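PDB 3I3V: probable secreted solute-binding lipoprotein from Streptomyces coelicolor, which probably binds a solute outside the cell as the extracellular component of a transmembrane transport system, in the manner of bacterial solute-binding lipoproteins. Local coordinates for residues C[318-323]-C[329-334]; C[24-29]-C[308-313]; C[211-216]-C[381-386]; C[165-170]-C[375-380]. All blocks are in the same frame, centred on the assembly; numbering follows the deposited sequence.

Contact 1: residues C[318-323]-C[329-334]; sequences RFVTES and LRTDAV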
# COMPACT_ATOMS: atom_id res chain seq x y z
N ARG C 318 -42.28 -5.29 14.17
CA ARG C 318 -43.13 -5.17 15.36
C ARG C 318 -44.60 -5.10 14.93
O ARG C 318 -45.46 -5.73 15.54
CB ARG C 318 -42.78 -3.93 16.18
CG ARG C 318 -41.49 -4.05 17.00
CD ARG C 318 -41.38 -2.93 18.03
NE ARG C 318 -40.78 -3.39 19.29
CZ ARG C 318 -39.49 -3.66 19.47
NH1 ARG C 318 -38.62 -3.51 18.47
NH2 ARG C 318 -39.06 -4.09 20.65
N PHE C 319 -44.88 -4.33 13.88
CA PHE C 319 -46.24 -4.22 13.39
C PHE C 319 -46.74 -5.60 13.01
O PHE C 319 -47.87 -5.97 13.32
CB PHE C 319 -46.33 -3.26 12.20
CG PHE C 319 -46.44 -1.82 12.60
CD1 PHE C 319 -47.64 -1.33 13.11
CD2 PHE C 319 -45.33 -0.98 12.56
CE1 PHE C 319 -47.74 -0.02 13.57
CE2 PHE C 319 -45.41 0.33 13.01
CZ PHE C 319 -46.61 0.81 13.52
N VAL C 320 -45.88 -6.36 12.35
CA VAL C 320 -46.19 -7.72 11.91
C VAL C 320 -46.36 -8.68 13.09
O VAL C 320 -47.39 -9.33 13.24
CB VAL C 320 -45.07 -8.26 11.01
CG1 VAL C 320 -45.32 -9.72 10.68
CG2 VAL C 320 -44.99 -7.42 9.74
N THR C 321 -45.33 -8.75 13.94
CA THR C 321 -45.28 -9.64 15.09
C THR C 321 -46.19 -9.29 16.27
O THR C 321 -46.91 -10.15 16.76
CB THR C 321 -43.83 -9.74 15.62
OG1 THR C 321 -43.02 -10.43 14.65
CG2 THR C 321 -43.78 -10.50 16.93
N GLU C 322 -46.13 -8.04 16.72
CA GLU C 322 -46.92 -7.60 17.86
C GLU C 322 -48.36 -7.19 17.54
O GLU C 322 -49.25 -7.32 18.38
CB GLU C 322 -46.19 -6.44 18.56
CG GLU C 322 -44.73 -6.75 18.86
CD GLU C 322 -44.02 -5.63 19.60
OE1 GLU C 322 -42.78 -5.72 19.78
OE2 GLU C 322 -44.70 -4.66 20.00
N SER C 323 -48.60 -6.71 16.32
CA SER C 323 -49.94 -6.29 15.95
C SER C 323 -50.63 -7.23 14.96
O SER C 323 -51.84 -7.17 14.78
CB SER C 323 -49.91 -4.88 15.38
OG SER C 323 -51.23 -4.36 15.24
N LEU C 329 -44.59 -3.31 2.78
CA LEU C 329 -43.14 -3.32 2.61
C LEU C 329 -42.57 -4.73 2.77
O LEU C 329 -43.21 -5.60 3.38
CB LEU C 329 -42.47 -2.40 3.64
CG LEU C 329 -43.08 -1.01 3.84
CD1 LEU C 329 -42.32 -0.26 4.93
CD2 LEU C 329 -43.03 -0.24 2.53
N ARG C 330 -41.37 -4.95 2.24
CA ARG C 330 -40.72 -6.26 2.35
C ARG C 330 -40.30 -6.52 3.79
O ARG C 330 -39.72 -5.64 4.43
CB ARG C 330 -39.46 -6.30 1.49
CG ARG C 330 -39.53 -5.51 0.21
CD ARG C 330 -39.45 -6.40 -1.01
NE ARG C 330 -38.63 -5.79 -2.03
CZ ARG C 330 -38.57 -6.19 -3.29
NH1 ARG C 330 -39.30 -7.22 -3.70
NH2 ARG C 330 -37.78 -5.55 -4.15
N THR C 331 -40.60 -7.72 4.28
CA THR C 331 -40.24 -8.16 5.63
C THR C 331 -39.93 -9.65 5.57
O THR C 331 -40.22 -10.32 4.58
CB THR C 331 -41.38 -8.06 6.65
OG1 THR C 331 -42.36 -7.11 6.22
CG2 THR C 331 -40.84 -7.64 8.00
N ASP C 332 -39.35 -10.16 6.66
CA ASP C 332 -39.03 -11.57 6.79
C ASP C 332 -39.85 -12.03 7.99
O ASP C 332 -39.97 -13.23 8.26
CB ASP C 332 -37.53 -11.77 7.04
CG ASP C 332 -36.69 -11.60 5.78
OD1 ASP C 332 -35.47 -11.35 5.91
OD2 ASP C 332 -37.24 -11.75 4.66
N ALA C 333 -40.42 -11.06 8.69
CA ALA C 333 -41.25 -11.30 9.87
C ALA C 333 -42.56 -11.96 9.47
O ALA C 333 -43.05 -11.77 8.35
CB ALA C 333 -41.52 -9.99 10.60
N VAL C 334 -43.13 -12.71 10.40
CA VAL C 334 -44.38 -13.40 10.18
C VAL C 334 -45.24 -13.27 11.43
O VAL C 334 -44.74 -13.40 12.54
CB VAL C 334 -44.15 -14.89 9.90
CG1 VAL C 334 -45.49 -15.61 9.79
CG2 VAL C 334 -43.33 -15.05 8.61

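Contact 2: residues C[24-29]-C[308-313]; sequences PTYLAA and RFMYRP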
# COMPACT_ATOMS: atom_id res chain seq x y z
N PRO C 24 -51.91 0.21 18.97
CA PRO C 24 -50.99 -0.13 20.07
C PRO C 24 -49.53 -0.09 19.65
O PRO C 24 -48.69 0.52 20.30
CB PRO C 24 -51.43 -1.54 20.47
CG PRO C 24 -52.91 -1.54 20.14
CD PRO C 24 -52.92 -0.84 18.79
N THR C 25 -49.22 -0.73 18.54
CA THR C 25 -47.86 -0.76 18.05
C THR C 25 -47.41 0.59 17.49
O THR C 25 -46.21 0.90 17.51
CB THR C 25 -47.69 -1.84 17.00
OG1 THR C 25 -48.21 -3.07 17.53
CG2 THR C 25 -46.23 -2.02 16.65
N TYR C 26 -48.35 1.41 17.00
CA TYR C 26 -47.98 2.72 16.49
C TYR C 26 -47.53 3.59 17.65
O TYR C 26 -46.51 4.26 17.57
CB TYR C 26 -49.15 3.42 15.79
CG TYR C 26 -48.80 4.84 15.40
CD1 TYR C 26 -47.84 5.10 14.44
CD2 TYR C 26 -49.40 5.93 16.03
CE1 TYR C 26 -47.47 6.40 14.11
CE2 TYR C 26 -49.05 7.24 15.71
CZ TYR C 26 -48.08 7.47 14.75
OH TYR C 26 -47.74 8.77 14.43
N LEU C 27 -48.29 3.58 18.74
CA LEU C 27 -47.93 4.37 19.90
C LEU C 27 -46.53 3.98 20.41
O LEU C 27 -45.70 4.84 20.66
CB LEU C 27 -49.00 4.21 21.00
CG LEU C 27 -50.36 4.83 20.61
CD1 LEU C 27 -51.36 4.64 21.71
CD2 LEU C 27 -50.21 6.32 20.33
N ALA C 28 -46.27 2.68 20.52
CA ALA C 28 -44.96 2.23 20.99
C ALA C 28 -43.86 2.70 20.04
O ALA C 28 -42.77 3.04 20.48
CB ALA C 28 -44.92 0.71 21.10
N ALA C 29 -44.13 2.70 18.74
CA ALA C 29 -43.13 3.15 17.78
C ALA C 29 -42.85 4.64 17.97
O ALA C 29 -41.71 5.06 17.90
CB ALA C 29 -43.59 2.88 16.34
N ARG C 308 -37.68 7.27 7.93
CA ARG C 308 -36.61 6.27 7.88
C ARG C 308 -36.84 5.29 9.03
O ARG C 308 -36.59 4.09 8.89
CB ARG C 308 -35.23 6.91 8.03
CG ARG C 308 -34.93 8.02 7.05
CD ARG C 308 -33.43 8.25 6.98
NE ARG C 308 -32.83 7.29 6.07
CZ ARG C 308 -32.38 7.60 4.86
NH1 ARG C 308 -32.46 8.85 4.44
NH2 ARG C 308 -31.89 6.66 4.07
N PHE C 309 -37.32 5.82 10.15
CA PHE C 309 -37.61 5.03 11.35
C PHE C 309 -38.73 4.02 11.05
O PHE C 309 -38.51 2.81 11.09
CB PHE C 309 -38.02 5.97 12.49
CG PHE C 309 -38.42 5.26 13.76
CD1 PHE C 309 -37.47 4.69 14.59
CD2 PHE C 309 -39.76 5.18 14.12
CE1 PHE C 309 -37.86 4.04 15.76
CE2 PHE C 309 -40.16 4.53 15.29
CZ PHE C 309 -39.20 3.96 16.11
N MSE C 310 -39.92 4.53 10.74
CA MSE C 310 -41.08 3.70 10.43
C MSE C 310 -40.78 2.62 9.38
O MSE C 310 -41.35 1.54 9.41
CB MSE C 310 -42.23 4.58 9.96
CG MSE C 310 -42.78 5.51 11.03
SE MSE C 310 -43.58 4.53 12.48
CE MSE C 310 -43.63 5.94 13.75
N TYR C 311 -39.89 2.94 8.43
CA TYR C 311 -39.49 2.00 7.37
C TYR C 311 -38.35 1.07 7.79
O TYR C 311 -37.96 0.19 7.03
CB TYR C 311 -39.08 2.76 6.11
CG TYR C 311 -40.18 2.91 5.07
CD1 TYR C 311 -39.91 2.71 3.72
CD2 TYR C 311 -41.48 3.21 5.45
CE1 TYR C 311 -40.92 2.82 2.77
CE2 TYR C 311 -42.50 3.32 4.50
CZ TYR C 311 -42.21 3.12 3.16
OH TYR C 311 -43.21 3.22 2.22
N ARG C 312 -37.82 1.25 8.99
CA ARG C 312 -36.73 0.39 9.45
C ARG C 312 -37.26 -1.02 9.72
O ARG C 312 -38.30 -1.19 10.35
CB ARG C 312 -36.09 0.97 10.73
CG ARG C 312 -34.59 0.71 10.85
CD ARG C 312 -33.97 1.62 11.90
NE ARG C 312 -34.41 1.26 13.23
CZ ARG C 312 -34.47 2.11 14.25
NH1 ARG C 312 -34.13 3.38 14.06
NH2 ARG C 312 -34.87 1.68 15.44
N PRO C 313 -36.54 -2.05 9.26
CA PRO C 313 -36.95 -3.44 9.45
C PRO C 313 -37.44 -3.85 10.84
O PRO C 313 -38.44 -4.55 10.95
CB PRO C 313 -35.73 -4.22 9.01
CG PRO C 313 -35.22 -3.38 7.88
CD PRO C 313 -35.28 -2.00 8.49

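Contact 3: residues C[211-216]-C[381-386]; sequences YFAHLR and TSPARV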
# COMPACT_ATOMS: atom_id res chain seq x y z
N TYR C 211 -69.77 -18.79 -13.31
CA TYR C 211 -69.08 -19.59 -12.32
C TYR C 211 -69.74 -19.36 -10.97
O TYR C 211 -70.14 -20.31 -10.29
CB TYR C 211 -67.59 -19.22 -12.28
CG TYR C 211 -66.80 -20.03 -11.28
CD1 TYR C 211 -67.07 -21.39 -11.08
CD2 TYR C 211 -65.77 -19.44 -10.53
CE1 TYR C 211 -66.33 -22.14 -10.16
CE2 TYR C 211 -65.03 -20.18 -9.61
CZ TYR C 211 -65.32 -21.53 -9.43
OH TYR C 211 -64.60 -22.26 -8.52
N PHE C 212 -69.88 -18.10 -10.58
CA PHE C 212 -70.50 -17.78 -9.30
C PHE C 212 -71.88 -18.40 -9.17
O PHE C 212 -72.20 -19.00 -8.15
CB PHE C 212 -70.64 -16.27 -9.13
CG PHE C 212 -71.40 -15.87 -7.90
CD1 PHE C 212 -70.77 -15.84 -6.66
CD2 PHE C 212 -72.75 -15.57 -7.98
CE1 PHE C 212 -71.48 -15.52 -5.51
CE2 PHE C 212 -73.48 -15.25 -6.84
CZ PHE C 212 -72.84 -15.22 -5.60
N ALA C 213 -72.71 -18.22 -10.20
CA ALA C 213 -74.08 -18.74 -10.20
C ALA C 213 -74.11 -20.25 -10.08
O ALA C 213 -75.01 -20.82 -9.46
CB ALA C 213 -74.80 -18.30 -11.47
N HIS C 214 -73.12 -20.91 -10.69
CA HIS C 214 -73.03 -22.36 -10.64
C HIS C 214 -72.76 -22.76 -9.18
O HIS C 214 -73.52 -23.52 -8.59
CB HIS C 214 -71.90 -22.83 -11.58
CG HIS C 214 -71.81 -24.32 -11.74
ND1 HIS C 214 -72.92 -25.12 -11.93
CD2 HIS C 214 -70.74 -25.14 -11.78
CE1 HIS C 214 -72.54 -26.37 -12.08
NE2 HIS C 214 -71.22 -26.41 -12.00
N LEU C 215 -71.69 -22.22 -8.60
CA LEU C 215 -71.33 -22.53 -7.21
C LEU C 215 -72.49 -22.29 -6.25
O LEU C 215 -72.83 -23.16 -5.46
CB LEU C 215 -70.12 -21.68 -6.78
CG LEU C 215 -68.79 -22.01 -7.48
CD1 LEU C 215 -67.72 -21.01 -7.05
CD2 LEU C 215 -68.37 -23.42 -7.13
N ARG C 216 -73.09 -21.11 -6.32
CA ARG C 216 -74.21 -20.74 -5.46
C ARG C 216 -75.42 -21.69 -5.59
O ARG C 216 -76.01 -22.11 -4.59
CB ARG C 216 -74.65 -19.31 -5.80
CG ARG C 216 -75.94 -18.85 -5.15
CD ARG C 216 -76.58 -17.75 -5.98
NE ARG C 216 -76.94 -18.27 -7.29
CZ ARG C 216 -77.41 -17.54 -8.30
NH1 ARG C 216 -77.58 -16.24 -8.16
NH2 ARG C 216 -77.71 -18.13 -9.45
N THR C 381 -81.31 -17.18 -9.08
CA THR C 381 -81.22 -15.88 -9.76
C THR C 381 -80.30 -15.96 -10.97
O THR C 381 -79.08 -16.05 -10.84
CB THR C 381 -80.68 -14.80 -8.81
OG1 THR C 381 -81.54 -14.70 -7.67
CG2 THR C 381 -80.64 -13.45 -9.51
N SER C 382 -80.90 -15.92 -12.15
CA SER C 382 -80.17 -16.00 -13.41
C SER C 382 -78.96 -15.10 -13.50
O SER C 382 -78.93 -14.03 -12.91
CB SER C 382 -81.11 -15.69 -14.58
OG SER C 382 -81.70 -14.41 -14.42
N PRO C 383 -77.94 -15.53 -14.26
CA PRO C 383 -76.71 -14.76 -14.46
C PRO C 383 -77.04 -13.43 -15.12
O PRO C 383 -76.33 -12.44 -14.95
CB PRO C 383 -75.88 -15.67 -15.37
CG PRO C 383 -76.32 -17.04 -14.96
CD PRO C 383 -77.82 -16.88 -14.84
N ALA C 384 -78.12 -13.43 -15.89
CA ALA C 384 -78.56 -12.24 -16.59
C ALA C 384 -79.08 -11.22 -15.59
O ALA C 384 -78.89 -10.02 -15.76
CB ALA C 384 -79.67 -12.60 -17.59
N ARG C 385 -79.76 -11.71 -14.56
CA ARG C 385 -80.30 -10.83 -13.54
C ARG C 385 -79.19 -10.35 -12.61
O ARG C 385 -79.22 -9.21 -12.13
CB ARG C 385 -81.40 -11.54 -12.76
CG ARG C 385 -82.70 -11.70 -13.53
CD ARG C 385 -83.73 -12.44 -12.70
NE ARG C 385 -83.90 -11.80 -11.39
CZ ARG C 385 -84.54 -12.36 -10.37
NH1 ARG C 385 -85.09 -13.56 -10.50
NH2 ARG C 385 -84.65 -11.70 -9.21
N VAL C 386 -78.20 -11.22 -12.37
CA VAL C 386 -77.07 -10.86 -11.52
C VAL C 386 -76.37 -9.68 -12.20
O VAL C 386 -76.14 -8.64 -11.58
CB VAL C 386 -76.08 -12.05 -11.39
CG1 VAL C 386 -74.67 -11.55 -11.07
CG2 VAL C 386 -76.56 -12.98 -10.28

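Contact 4: residues C[165-170]-C[375-380]; sequences VTVGGN and TSFTRG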
# COMPACT_ATOMS: atom_id res chain seq x y z
N VAL C 165 -69.65 -22.78 2.84
CA VAL C 165 -69.03 -21.46 2.91
C VAL C 165 -69.98 -20.44 3.54
O VAL C 165 -71.12 -20.28 3.09
CB VAL C 165 -68.60 -20.90 1.50
CG1 VAL C 165 -67.88 -19.58 1.67
CG2 VAL C 165 -67.68 -21.87 0.79
N THR C 166 -69.53 -19.78 4.59
CA THR C 166 -70.37 -18.78 5.22
C THR C 166 -69.87 -17.39 4.79
O THR C 166 -68.67 -17.14 4.70
CB THR C 166 -70.31 -18.90 6.76
OG1 THR C 166 -71.17 -17.91 7.35
CG2 THR C 166 -68.89 -18.71 7.26
N VAL C 167 -70.81 -16.50 4.50
CA VAL C 167 -70.46 -15.16 4.07
C VAL C 167 -71.67 -14.24 4.21
O VAL C 167 -72.81 -14.67 4.07
CB VAL C 167 -69.96 -15.16 2.60
CG1 VAL C 167 -71.08 -15.63 1.67
CG2 VAL C 167 -69.47 -13.77 2.21
N GLY C 168 -71.41 -12.97 4.52
CA GLY C 168 -72.50 -12.01 4.67
C GLY C 168 -72.94 -11.48 3.32
O GLY C 168 -72.42 -10.48 2.83
N GLY C 169 -73.91 -12.15 2.72
CA GLY C 169 -74.39 -11.73 1.42
C GLY C 169 -75.09 -10.38 1.40
O GLY C 169 -75.33 -9.84 0.32
N ASN C 170 -75.42 -9.84 2.56
CA ASN C 170 -76.09 -8.55 2.60
C ASN C 170 -75.20 -7.42 3.11
O ASN C 170 -75.71 -6.41 3.59
CB ASN C 170 -77.37 -8.60 3.46
CG ASN C 170 -78.35 -7.48 3.10
OD1 ASN C 170 -79.20 -7.09 3.91
ND2 ASN C 170 -78.25 -6.98 1.87
N THR C 375 -79.08 -9.59 -3.76
CA THR C 375 -79.96 -10.16 -4.77
C THR C 375 -79.26 -11.31 -5.49
O THR C 375 -79.85 -12.38 -5.70
CB THR C 375 -80.37 -9.09 -5.83
OG1 THR C 375 -81.12 -8.04 -5.20
CG2 THR C 375 -81.24 -9.71 -6.92
N SER C 376 -78.00 -11.10 -5.85
CA SER C 376 -77.22 -12.11 -6.55
C SER C 376 -76.97 -13.41 -5.78
O SER C 376 -76.84 -14.47 -6.39
CB SER C 376 -75.87 -11.53 -6.98
OG SER C 376 -76.06 -10.39 -7.80
N PHE C 377 -76.88 -13.34 -4.46
CA PHE C 377 -76.64 -14.55 -3.68
C PHE C 377 -77.87 -15.45 -3.53
O PHE C 377 -77.77 -16.57 -3.03
CB PHE C 377 -76.12 -14.21 -2.28
CG PHE C 377 -74.62 -14.25 -2.16
CD1 PHE C 377 -73.86 -13.11 -2.40
CD2 PHE C 377 -73.97 -15.42 -1.81
CE1 PHE C 377 -72.47 -13.14 -2.29
CE2 PHE C 377 -72.58 -15.47 -1.70
CZ PHE C 377 -71.83 -14.33 -1.94
N THR C 378 -79.03 -14.96 -3.96
CA THR C 378 -80.28 -15.73 -3.87
C THR C 378 -80.29 -16.81 -4.94
O THR C 378 -80.28 -16.51 -6.13
CB THR C 378 -81.49 -14.81 -4.06
OG1 THR C 378 -81.38 -13.68 -3.19
CG2 THR C 378 -82.78 -15.55 -3.74
N ARG C 379 -80.32 -18.07 -4.51
CA ARG C 379 -80.31 -19.20 -5.44
C ARG C 379 -81.37 -19.13 -6.52
O ARG C 379 -82.51 -18.73 -6.27
CB ARG C 379 -80.45 -20.51 -4.67
CG ARG C 379 -79.46 -20.64 -3.56
CD ARG C 379 -79.61 -21.95 -2.83
NE ARG C 379 -79.14 -23.08 -3.61
CZ ARG C 379 -78.82 -24.25 -3.06
NH1 ARG C 379 -78.93 -24.42 -1.75
NH2 ARG C 379 -78.40 -25.26 -3.82
N GLY C 380 -80.99 -19.53 -7.73
CA GLY C 380 -81.92 -19.52 -8.84
C GLY C 380 -81.88 -18.24 -9.65
O GLY C 380 -82.36 -18.22 -10.78

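Contact 1: residues C[318-323]-C[329-334]
Val320 stands with its CB directed at the returning loop, and its two methyls divide the work. CG1, anti to the backbone N (chi1 174°), lies against the main chain of Ala333 and Val334: it is 3.6 Å from Val334 C and 3.7 Å from Val334 N, and 3.8 Å from the methyl CB of Ala333. Ala333 meets it from the loop side with its CB turned toward the helix, so the two small apolar groups touch methyl to methyl. Val334 takes part through its main chain, because its isopropyl group points away. The other branch of Val320, CG2, faces Thr331 more distantly, 4.4 Å from Thr331 OG1. On the more exposed flank Thr321 OG1 stays 4.0 Å from Val334 O without forming a hydrogen bond. The chain has turned back here: helix 313-323 is followed by the short strand 326-327, which pairs antiparallel with strand 122-131, and the loop 329-334 then returns beside the helix near the surface. Just beyond it, Ser335 OG bonds to Val320 O. No hydrogen bond links 318-323 with 329-334, so van der Waals packing of a valine methyl on the loop's main chain and an alanine joins them, with directional anchoring supplied by the adjacent serine.

Contact 2: residues C[24-29]-C[308-313]
Helix 23-36 and the last turn of helix 300-310 face each other with Ala29 and Met310 as the closest backbone pair, their CA atoms 7.7 Å apart. That gap is filled by side chains converging on the small Ala29. Phe309, with CG anti to its backbone N (chi1 176°), extends toward the opposing helix and brings CE2 to 3.9 Å from Ala29 CB. The same ring carbon comes within 3.1 Å of Ala29 O, a close carbon-to-oxygen approach oblique to the ring. Met310, a selenomethionine, is bent at its second torsion (chi2 -65°), which brings its terminal methyl against both Ala29 and Tyr26: CE is 4.0 Å from Ala29 CB, and 3.9 Å from Tyr26 CE1. The methyl also lies at the edge of the Phe309 ring, in its plane. Tyr26 and Met310 cross at about a right angle. Helix 23-36 is the crossover of a beta-alpha-beta unit between the adjacent parallel strands 9-14 and 41-46, as expected in a lobe of the periplasmic binding protein fold. Tyr26 rests on Val12 and Thr14 of the first strand, and its OH bonds to Asn44 OD1 in the second. Phe309 is further packed edge-to-face against Phe33. Past these apolar groups, Arg312 forms a salt bridge with Glu36 of its own chain and packs on Arg32 of the second subunit.

Contact 3: residues C[211-216]-C[381-386]
Arg216 starts with CG anti to its backbone N and bends at the third torsion (chi3 63°), a course that swings its guanidinium away from helix 203-217 and sets its outer end against the carbonyl of Thr381. Both terminal nitrogens grip that one oxygen. NH2 is 2.9 Å from Thr381 O with an N-H...O angle of 149°, and NH1 is 3.1 Å away at a more bent 138°. The oxygen sits at the edge of the guanidinium, in its plane, but the two donors reach it differently: NH1 arrives in the carbonyl plane on a lone pair, whereas NH2 stands well above that plane. Thr381 N lies over one face of the guanidinium, and Thr381 CB comes to 3.5 Å from NH1. Val386 adds an apolar neighbour, its CG2 4.0 Å from Arg216 NH1. NH1 also donates to Ser376 O, so the buried cation ties a carbonyl in the last turn of helix 363-377 (Ser376) to one in the loop before helix 383-392 (Thr381), and the bonds to both would fix the rotation of the group. One turn earlier, Ala213 CB packs 4.0 Å from Pro383 CG, bringing the start of helix 383-392 against the arginine helix. Thr381 OG1 turns elsewhere and bonds to Thr378 O. Ser382 is the N-cap of helix 383-392, its OG accepting weakly from Arg385 N, so the loop held by the arginine runs straight into a capped helix start.

Contact 4: residues C[165-170]-C[375-380]
Thr375 O accepts the backbone N of Thr378 at 3.2 Å, and more weakly Thr381 OG1, closing a turn that presents Phe377 to Val167 and Gly169. The contact itself is apolar. Phe377 directs its CB toward the opposing chain and offers its ring to two different partners. Gly169 lies over one face, its CA 4.1 Å from Phe377 CD1; having no side chain, it lets the main chain itself cover the aromatic surface. Val167 approaches obliquely at the far end of the ring, where its CG1 is 3.7 Å from Phe377 CE2 and 3.9 Å from CZ. That methyl sits between the backbone N and the carbonyl carbon of Val167 (chi1 63°), and the two side chains cross at about a right angle. Between these partners Gly168 is the centre of an inverse gamma turn, which bends the chain so that Val167 and Gly169 both reach the phenyl group. Phe377 is also edge-to-face with Phe212 and Phe221. The end of helix 363-377 is thereby packed against the loop leaving strand 163-166, which runs parallel to strand 242-246, while Thr173 and Leu177 of helix 172-182 touch Val167 and helix 203-217 supplies Phe212.

The four contacts fall into two pairs on opposite sides of the chain's centre. Contacts 1 and 2 lie together, their centres about 11 Å apart, and touch through Thr25 and Phe319; consecutive helices 300-310 and 313-323 feed them. Contacts 3 and 4 are similarly close, sharing the chain that joins helices 363-377 and 383-392. Contact 1 is at the surface, whereas the other three are buried. Contacts 1, 2 and 4 rely on apolar packing across their segments: a valine on a loop's main chain, a selenomethionine among aromatic groups, and a phenyl ring under a glycine. Contact 3 differs, with a buried arginine bonded to main-chain carbonyls, one of them Ser376 O from contact 4.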